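Local atomic coordinates of beta-L-arabinobiosidase (Bacteroides thetaiotaomicron, PDB entry 5MQR), a protein that probably hydrolyses arabinose-containing or related glycosidic linkages of plant pectin in a gut bacterium, as a multidomain glycosidase with a sialidase-like beta propeller. Residues A[969-972]-A[973-976]. Numbering follows the deposited sequence.
Sequences VLSD and SVYF
Ser971 sits at the N-cap of helix 972-985, and its carbonyl and hydroxyl face the backbone of Ser973, Val974 and Tyr975 in the first turn of that helix. The start lies in the helical, MGH1-like glycoside hydrolase region, where the loop following helix 948-964 turns into the next helix. Its well-packed side begins with Leu970 and Val974, the residue just before the N-cap and the third residue of the helix. Their side chains cross at about a right angle, and CD2 of Leu970 touches CG1 of Val974 at 3.8 Å. This pair, four residues apart, makes an apolar contact across the cap, and Leu970 also rests on Met958 of helix 948-964. Tyr975 and Phe976 carry the buried side onward: both rings lead away from the loop, Tyr975 toward Leu955 and Met962, Phe976 toward Phe668 and the edge-to-face ring of Trp1051.

The solvent side belongs to the two serines, both exposed, in contrast to the buried Leu970 and the two rings. A chi1 of 60° tucks OG of Ser971 in over its own backbone, turned to the first helical turn, 3.5 Å from Ser973 N and 3.7 Å from CG2 of Val974. CB of Ser973 approaches the same OG of Ser971 to 3.7 Å. Backbone bonding tightens as the helix gets under way. The carbonyl of Ser971 receives two weak bonds: a bent one from Val974 N (125° at the hydrogen), and a long but straighter one in which Tyr975 N lies 3.4 Å from Ser971 O. One residue later the alpha-helical pattern is firm: Phe976 N donates to Asp972 O over 2.8 Å, with an N-H...O angle of 173°.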
loop_
_atom_site.group_PDB
_atom_site.type_symbol
_atom_site.label_atom_id
_atom_site.label_comp_id
_atom_site.label_asym_id
_atom_site.label_seq_id
_atom_site.Cartn_x
_atom_site.Cartn_y
_atom_site.Cartn_z
ATOM N N VAL A 969 7.245 22.719 -25.656
ATOM C CA VAL A 969 6.043 23.518 -25.874
ATOM C C VAL A 969 4.915 23.238 -24.848
ATOM O O VAL A 969 4.244 24.154 -24.398
ATOM C CB VAL A 969 5.580 23.354 -27.340
ATOM C CG1 VAL A 969 4.163 23.862 -27.564
ATOM C CG2 VAL A 969 6.540 24.103 -28.259
ATOM N N LEU A 970 4.732 21.986 -24.468
ATOM C CA LEU A 970 3.609 21.553 -23.665
ATOM C C LEU A 970 4.059 21.011 -22.302
ATOM O O LEU A 970 4.949 20.170 -22.237
ATOM C CB LEU A 970 2.871 20.445 -24.404
ATOM C CG LEU A 970 2.225 20.814 -25.734
ATOM C CD1 LEU A 970 1.632 19.567 -26.366
ATOM C CD2 LEU A 970 1.155 21.876 -25.516
ATOM N N SER A 971 3.428 21.498 -21.236
ATOM C CA SER A 971 3.634 20.971 -19.902
ATOM C C SER A 971 2.560 19.926 -19.570
ATOM O O SER A 971 1.558 19.784 -20.255
ATOM C CB SER A 971 3.583 22.109 -18.872
ATOM O OG SER A 971 2.331 22.753 -18.916
ATOM N N ASP A 972 2.789 19.210 -18.483
ATOM C CA ASP A 972 1.781 18.327 -17.910
ATOM C C ASP A 972 0.439 19.046 -17.635
ATOM O O ASP A 972 -0.624 18.476 -17.901
ATOM C CB ASP A 972 2.311 17.642 -16.632
ATOM C CG ASP A 972 3.434 16.640 -16.914
ATOM O OD1 ASP A 972 3.747 16.407 -18.098
ATOM O OD2 ASP A 972 4.020 16.097 -15.938
ATOM N N SER A 973 0.501 20.284 -17.141
ATOM C CA SER A 973 -0.702 21.061 -16.839
ATOM C C SER A 973 -1.592 21.202 -18.029
ATOM O O SER A 973 -2.811 21.169 -17.891
ATOM C CB SER A 973 -0.365 22.470 -16.342
ATOM O OG SER A 973 0.202 22.337 -15.074
ATOM N N VAL A 974 -0.979 21.401 -19.187
ATOM C CA VAL A 974 -1.732 21.525 -20.396
ATOM C C VAL A 974 -2.461 20.227 -20.755
ATOM O O VAL A 974 -3.638 20.267 -21.115
ATOM C CB VAL A 974 -0.861 22.018 -21.578
ATOM C CG1 VAL A 974 -1.649 21.990 -22.888
ATOM C CG2 VAL A 974 -0.385 23.438 -21.298
ATOM N N TYR A 975 -1.754 19.106 -20.698
ATOM C CA TYR A 975 -2.373 17.822 -21.010
ATOM C C TYR A 975 -3.486 17.521 -19.982
ATOM O O TYR A 975 -4.598 17.116 -20.355
ATOM C CB TYR A 975 -1.343 16.669 -21.060
ATOM C CG TYR A 975 -1.990 15.317 -21.185
ATOM C CD1 TYR A 975 -2.296 14.767 -22.430
ATOM C CD2 TYR A 975 -2.328 14.595 -20.061
ATOM C CE1 TYR A 975 -2.932 13.522 -22.539
ATOM C CE2 TYR A 975 -2.947 13.362 -20.147
ATOM C CZ TYR A 975 -3.251 12.823 -21.382
ATOM O OH TYR A 975 -3.869 11.590 -21.430
ATOM N N PHE A 976 -3.175 17.713 -18.707
ATOM C CA PHE A 976 -4.134 17.453 -17.637
ATOM C C PHE A 976 -5.385 18.277 -17.823
ATOM O O PHE A 976 -6.492 17.762 -17.683
ATOM C CB PHE A 976 -3.555 17.769 -16.247
ATOM C CG PHE A 976 -4.472 17.391 -15.116
ATOM C CD1 PHE A 976 -5.412 18.300 -14.626
ATOM C CD2 PHE A 976 -4.428 16.121 -14.575
ATOM C CE1 PHE A 976 -6.284 17.946 -13.610
ATOM C CE2 PHE A 976 -5.271 15.766 -13.526
ATOM C CZ PHE A 976 -6.215 16.673 -13.050
#